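Local coordinates for protein ATP-dependent CLP protease, putative (Plasmodium falciparum, PDB 2F6I) that probably hydrolyses proteins to small peptides as the serine protease subunit of an ATP-dependent Clp system, here represented by its catalytic domain, at residues C[38-43]-C[95-100]; C[55-60]-C[89-94]. All blocks are in the same frame, centred on the assembly; numbering follows the deposited sequence.

Overall arrangement
Both contacts join the strand 41-44/helix 50-66 region to the helix 82-94/strand 99-104 region of the ClpP fold, contact 1 near the start of the parallel strands and contact 2 between the helices that cover them. Strand 41-44 runs on into helix 50-66, and helix 82-94 leads into strand 99-104, so contact 2 (55-60 with 89-94) falls between the segments of contact 1 (38-43 with 95-100) along the chain. Their centres are about 10 Å apart, and they share an apolar layer: Ile42 CG2 lies 3.5 Å from Leu56 CD1, and Ile99 packs on Phe92. Both reach a neighbouring subunit of the 14-chain assembly, and both lie away from His134, the predicted active-site residue.

Contact 1 of 2, residues C[38-43]-C[95-100]; sequences KKRIIY and IKSDIQ
Arg40 reaches across to Ser97 with one arm of its guanidinium group, and this single side-chain bond carries the contact. Arg40 NH1 donates to Ser97 OG over 3.1 Å with an N-H...O angle of 153°. The hydroxyl oxygen sits at the edge of the guanidinium, only 9° out of its plane. Ser97 CB lies at the same edge, 3.8 Å from Arg40 NH1. The arginine chain leaves with CG beside the backbone N and then bends at both chi2 and chi3, which turns the flat group edge-on to the serine. Arg40 is also the C-prime residue of the Schellman motif that ends helix 30-37, and its positive phi accompanies the turn from that helix into strand 41-44. In the parallel sheet strand 71-77 lies between 41-44 and 99-104, so the bond bridges the two flanking strands near their starts, and both side chains rest on Ile71 of the middle one. At the serine the stronger partner is Asp64, near the end of helix 50-66, whose OD1 is hydrogen-bonded to OG while its OD2 takes the backbone N of Lys96. The other arm of the guanidinium, NH2, makes a weak hydrogen bond to the carbonyl of Asn67.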
loop_
_atom_site.group_PDB
_atom_site.type_symbol
_atom_site.label_atom_id
_atom_site.label_comp_id
_atom_site.label_asym_id
_atom_site.label_seq_id
_atom_site.Cartn_x
_atom_site.Cartn_y
_atom_site.Cartn_z
ATOM N N LYS C 38 6.423 -18.086 -39.629
ATOM C CA LYS C 38 6.591 -19.169 -40.590
ATOM C C LYS C 38 7.039 -18.635 -41.949
ATOM O O LYS C 38 7.465 -19.402 -42.815
ATOM C CB LYS C 38 5.287 -19.964 -40.734
ATOM C CG LYS C 38 4.910 -20.763 -39.486
ATOM C CD LYS C 38 3.584 -21.502 -39.662
ATOM C CE LYS C 38 3.194 -22.265 -38.395
ATOM N NZ LYS C 38 1.855 -22.927 -38.504
ATOM N N LYS C 39 6.944 -17.319 -42.130
ATOM C CA LYS C 39 7.360 -16.683 -43.377
ATOM C C LYS C 39 8.686 -15.951 -43.196
ATOM O O LYS C 39 9.036 -15.080 -43.991
ATOM C CB LYS C 39 6.303 -15.692 -43.864
ATOM C CG LYS C 39 5.110 -16.323 -44.549
ATOM C CD LYS C 39 4.287 -15.252 -45.246
ATOM C CE LYS C 39 3.284 -15.858 -46.219
ATOM N NZ LYS C 39 2.696 -14.815 -47.115
ATOM N N ARG C 40 9.410 -16.306 -42.138
ATOM C CA ARG C 40 10.704 -15.703 -41.841
ATOM C C ARG C 40 10.591 -14.239 -41.440
ATOM O O ARG C 40 11.538 -13.471 -41.605
ATOM C CB ARG C 40 11.625 -15.817 -43.053
ATOM C CG ARG C 40 11.839 -17.230 -43.536
ATOM C CD ARG C 40 13.316 -17.482 -43.749
ATOM N NE ARG C 40 13.728 -18.690 -43.055
ATOM C CZ ARG C 40 14.951 -18.904 -42.590
ATOM N NH1 ARG C 40 15.894 -17.987 -42.742
ATOM N NH2 ARG C 40 15.227 -20.036 -41.964
ATOM N N ILE C 41 9.440 -13.853 -40.908
ATOM C CA ILE C 41 9.228 -12.474 -40.500
ATOM C C ILE C 41 9.067 -12.367 -38.986
ATOM O O ILE C 41 8.199 -13.001 -38.395
ATOM C CB ILE C 41 7.996 -11.893 -41.224
ATOM C CG1 ILE C 41 8.226 -11.971 -42.737
ATOM C CG2 ILE C 41 7.753 -10.455 -40.790
ATOM C CD1 ILE C 41 7.069 -11.482 -43.582
ATOM N N ILE C 42 9.923 -11.562 -38.367
ATOM C CA ILE C 42 9.907 -11.378 -36.922
ATOM C C ILE C 42 9.694 -9.926 -36.522
ATOM O O ILE C 42 10.056 -9.004 -37.255
ATOM C CB ILE C 42 11.239 -11.851 -36.292
ATOM C CG1 ILE C 42 11.396 -13.358 -36.472
ATOM C CG2 ILE C 42 11.283 -11.489 -34.811
ATOM C CD1 ILE C 42 12.688 -13.897 -35.898
ATOM N N TYR C 43 9.109 -9.732 -35.344
ATOM C CA TYR C 43 8.866 -8.398 -34.824
ATOM C C TYR C 43 9.678 -8.147 -33.560
ATOM O O TYR C 43 9.689 -8.964 -32.641
ATOM C CB TYR C 43 7.384 -8.195 -34.498
ATOM C CG TYR C 43 6.470 -8.166 -35.697
ATOM C CD1 TYR C 43 6.213 -9.321 -36.430
ATOM C CD2 TYR C 43 5.853 -6.980 -36.095
ATOM C CE1 TYR C 43 5.361 -9.298 -37.529
ATOM C CE2 TYR C 43 5.002 -6.946 -37.192
ATOM C CZ TYR C 43 4.761 -8.107 -37.905
ATOM O OH TYR C 43 3.921 -8.080 -38.994
ATOM N N ILE C 95 24.337 -16.593 -37.153
ATOM C CA ILE C 95 23.551 -17.363 -38.106
ATOM C C ILE C 95 23.961 -17.094 -39.552
ATOM O O ILE C 95 24.505 -16.037 -39.872
ATOM C CB ILE C 95 22.037 -17.076 -37.944
ATOM C CG1 ILE C 95 21.739 -15.609 -38.248
ATOM C CG2 ILE C 95 21.602 -17.408 -36.526
ATOM C CD1 ILE C 95 20.265 -15.269 -38.232
ATOM N N LYS C 96 23.699 -18.065 -40.418
ATOM C CA LYS C 96 24.033 -17.954 -41.832
ATOM C C LYS C 96 23.075 -17.026 -42.569
ATOM O O LYS C 96 23.498 -16.228 -43.407
ATOM C CB LYS C 96 24.019 -19.340 -42.486
ATOM C CG LYS C 96 25.360 -20.068 -42.441
ATOM C CD LYS C 96 25.942 -20.115 -41.037
ATOM C CE LYS C 96 27.358 -20.678 -41.041
ATOM N NZ LYS C 96 27.985 -20.612 -39.690
ATOM N N SER C 97 21.788 -17.133 -42.248
ATOM C CA SER C 97 20.764 -16.311 -42.881
ATOM C C SER C 97 21.078 -14.824 -42.779
ATOM O O SER C 97 21.573 -14.346 -41.758
ATOM C CB SER C 97 19.400 -16.565 -42.238
ATOM O OG SER C 97 18.991 -17.907 -42.398
ATOM N N ASP C 98 20.791 -14.096 -43.851
ATOM C CA ASP C 98 21.008 -12.661 -43.859
ATOM C C ASP C 98 19.763 -12.029 -43.258
ATOM O O ASP C 98 18.664 -12.572 -43.370
ATOM C CB ASP C 98 21.233 -12.163 -45.282
ATOM C CG ASP C 98 22.650 -12.409 -45.768
ATOM O OD1 ASP C 98 23.122 -13.561 -45.670
ATOM O OD2 ASP C 98 23.296 -11.454 -46.248
ATOM N N ILE C 99 19.935 -10.880 -42.620
ATOM C CA ILE C 99 18.820 -10.208 -41.981
ATOM C C ILE C 99 18.540 -8.820 -42.523
ATOM O O ILE C 99 19.398 -7.942 -42.462
ATOM C CB ILE C 99 19.069 -10.080 -40.463
ATOM C CG1 ILE C 99 19.174 -11.472 -39.837
ATOM C CG2 ILE C 99 17.960 -9.260 -39.814
ATOM C CD1 ILE C 99 19.426 -11.462 -38.348
ATOM N N GLN C 100 17.344 -8.614 -43.063
ATOM C CA GLN C 100 16.994 -7.287 -43.537
ATOM C C GLN C 100 16.151 -6.639 -42.449
ATOM O O GLN C 100 15.194 -7.228 -41.953
ATOM C CB GLN C 100 16.248 -7.331 -44.873
ATOM C CG GLN C 100 15.087 -8.278 -44.971
ATOM C CD GLN C 100 14.439 -8.216 -46.344
ATOM O OE1 GLN C 100 13.687 -7.287 -46.646
ATOM N NE2 GLN C 100 14.748 -9.194 -47.192
#

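Contact 2 of 2, residues C[55-60]-C[89-94]; sequences ELISQL and LDIFNY
Ile57 and Ile91 mark the closest backbone approach, with CA atoms 6.5 Å apart, between two helical segments that run nearly parallel, their axes 10.1 Å apart and inclined by 6°. The interface is wholly apolar. Ile91 CG1 is the central atom: it presses against Ile57 CG2 at 3.6 Å, with Ile57 CG1 and CD1 close by, and the two isoleucine side chains cross at about a right angle. The bend at chi2 of Ile91 (-58°) folds its CD1 back to within 3.8 Å of Ile57 CG2, so that both ends of the CG1 branch bear on the same methyl. Ile91 CG2, the other branch, lies 4.0 Å from both CB and CD1 of Leu60. Leu60 CD1 also touches the Phe92 ring, 3.8 Å from CD1 of that ring and equally near its CE1. Phe92 leaves its helix heading away from helix 50-66, yet its ring ends up against the leucine, at an oblique slant. Leu60 and Phe92 both rest on Ile73 of strand 71-77, while Leu60 also touches Ile42 of strand 41-44; the two helices are the connections of successive beta-alpha-beta crossovers, lying side by side over strands 41-44, 71-77 and 99-104.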
loop_
_atom_site.group_PDB
_atom_site.type_symbol
_atom_site.label_atom_id
_atom_site.label_comp_id
_atom_site.label_asym_id
_atom_site.label_seq_id
_atom_site.Cartn_x
_atom_site.Cartn_y
_atom_site.Cartn_z
ATOM N N GLU C 55 13.770 -14.714 -26.372
ATOM C CA GLU C 55 12.809 -15.205 -27.348
ATOM C C GLU C 55 13.314 -14.954 -28.765
ATOM O O GLU C 55 13.292 -15.849 -29.610
ATOM C CB GLU C 55 11.456 -14.518 -27.151
ATOM C CG GLU C 55 10.960 -14.539 -25.718
ATOM C CD GLU C 55 9.587 -13.910 -25.562
ATOM O OE1 GLU C 55 9.367 -12.809 -26.117
ATOM O OE2 GLU C 55 8.731 -14.514 -24.878
ATOM N N LEU C 56 13.771 -13.732 -29.019
ATOM C CA LEU C 56 14.274 -13.365 -30.337
ATOM C C LEU C 56 15.438 -14.258 -30.753
ATOM O O LEU C 56 15.509 -14.701 -31.900
ATOM C CB LEU C 56 14.711 -11.897 -30.345
ATOM C CG LEU C 56 15.143 -11.313 -31.692
ATOM C CD1 LEU C 56 14.027 -11.491 -32.711
ATOM C CD2 LEU C 56 15.479 -9.840 -31.523
ATOM N N ILE C 57 16.349 -14.522 -29.819
ATOM C CA ILE C 57 17.494 -15.375 -30.104
ATOM C C ILE C 57 17.011 -16.786 -30.430
ATOM O O ILE C 57 17.452 -17.388 -31.408
ATOM C CB ILE C 57 18.470 -15.421 -28.906
ATOM C CG1 ILE C 57 19.175 -14.071 -28.773
ATOM C CG2 ILE C 57 19.491 -16.539 -29.096
ATOM C CD1 ILE C 57 20.121 -13.982 -27.597
ATOM N N SER C 58 16.101 -17.307 -29.614
ATOM C CA SER C 58 15.557 -18.642 -29.847
ATOM C C SER C 58 14.987 -18.714 -31.254
ATOM O O SER C 58 15.263 -19.649 -32.007
ATOM C CB SER C 58 14.445 -18.955 -28.846
ATOM O OG SER C 58 14.966 -19.093 -27.540
ATOM N N GLN C 59 14.189 -17.707 -31.592
ATOM C CA GLN C 59 13.546 -17.619 -32.893
ATOM C C GLN C 59 14.534 -17.529 -34.049
ATOM O O GLN C 59 14.337 -18.164 -35.086
ATOM C CB GLN C 59 12.593 -16.423 -32.903
ATOM C CG GLN C 59 11.317 -16.682 -32.115
ATOM C CD GLN C 59 10.705 -15.423 -31.545
ATOM O OE1 GLN C 59 10.599 -14.402 -32.225
ATOM N NE2 GLN C 59 10.289 -15.490 -30.285
ATOM N N LEU C 60 15.594 -16.748 -33.872
ATOM C CA LEU C 60 16.597 -16.606 -34.918
ATOM C C LEU C 60 17.304 -17.936 -35.138
ATOM O O LEU C 60 17.437 -18.397 -36.275
ATOM C CB LEU C 60 17.613 -15.521 -34.549
ATOM C CG LEU C 60 17.087 -14.082 -34.611
ATOM C CD1 LEU C 60 18.097 -13.121 -34.012
ATOM C CD2 LEU C 60 16.788 -13.718 -36.052
ATOM N N LEU C 89 22.985 -9.126 -31.076
ATOM C CA LEU C 89 23.888 -8.759 -32.160
ATOM C C LEU C 89 24.793 -9.945 -32.503
ATOM O O LEU C 89 25.012 -10.244 -33.679
ATOM C CB LEU C 89 24.738 -7.549 -31.755
ATOM C CG LEU C 89 25.426 -6.774 -32.881
ATOM C CD1 LEU C 89 24.373 -6.156 -33.792
ATOM C CD2 LEU C 89 26.313 -5.685 -32.290
ATOM N N ASP C 90 25.312 -10.619 -31.478
ATOM C CA ASP C 90 26.173 -11.778 -31.694
ATOM C C ASP C 90 25.423 -12.844 -32.482
ATOM O O ASP C 90 25.942 -13.381 -33.464
ATOM C CB ASP C 90 26.641 -12.381 -30.362
ATOM C CG ASP C 90 27.873 -11.692 -29.805
ATOM O OD1 ASP C 90 28.652 -11.127 -30.600
ATOM O OD2 ASP C 90 28.074 -11.733 -28.572
ATOM N N ILE C 91 24.205 -13.149 -32.044
ATOM C CA ILE C 91 23.380 -14.150 -32.703
ATOM C C ILE C 91 23.119 -13.732 -34.145
ATOM O O ILE C 91 23.154 -14.554 -35.060
ATOM C CB ILE C 91 22.031 -14.334 -31.963
ATOM C CG1 ILE C 91 22.286 -14.852 -30.544
ATOM C CG2 ILE C 91 21.137 -15.309 -32.717
ATOM C CD1 ILE C 91 23.039 -16.172 -30.496
ATOM N N PHE C 92 22.862 -12.443 -34.334
ATOM C CA PHE C 92 22.603 -11.889 -35.656
ATOM C C PHE C 92 23.693 -12.300 -36.632
ATOM O O PHE C 92 23.415 -12.818 -37.712
ATOM C CB PHE C 92 22.564 -10.364 -35.584
ATOM C CG PHE C 92 21.201 -9.778 -35.774
ATOM C CD1 PHE C 92 20.155 -10.121 -34.923
ATOM C CD2 PHE C 92 20.965 -8.860 -36.792
ATOM C CE1 PHE C 92 18.891 -9.555 -35.082
ATOM C CE2 PHE C 92 19.708 -8.287 -36.961
ATOM C CZ PHE C 92 18.668 -8.636 -36.101
ATOM N N ASN C 93 24.938 -12.063 -36.236
ATOM C CA ASN C 93 26.087 -12.373 -37.074
ATOM C C ASN C 93 26.593 -13.803 -36.945
ATOM O O ASN C 93 27.557 -14.189 -37.604
ATOM C CB ASN C 93 27.214 -11.386 -36.773
ATOM C CG ASN C 93 26.857 -9.969 -37.163
ATOM O OD1 ASN C 93 26.706 -9.657 -38.346
ATOM N ND2 ASN C 93 26.706 -9.103 -36.170
ATOM N N TYR C 94 25.942 -14.590 -36.098
ATOM C CA TYR C 94 26.334 -15.979 -35.911
ATOM C C TYR C 94 25.625 -16.852 -36.950
ATOM O O TYR C 94 26.235 -17.732 -37.559
ATOM C CB TYR C 94 25.957 -16.453 -34.505
ATOM C CG TYR C 94 26.320 -17.895 -34.214
ATOM C CD1 TYR C 94 25.587 -18.641 -33.291
ATOM C CD2 TYR C 94 27.398 -18.511 -34.850
ATOM C CE1 TYR C 94 25.916 -19.964 -33.010
ATOM C CE2 TYR C 94 27.736 -19.835 -34.575
ATOM C CZ TYR C 94 26.990 -20.554 -33.655
ATOM O OH TYR C 94 27.312 -21.863 -33.385
#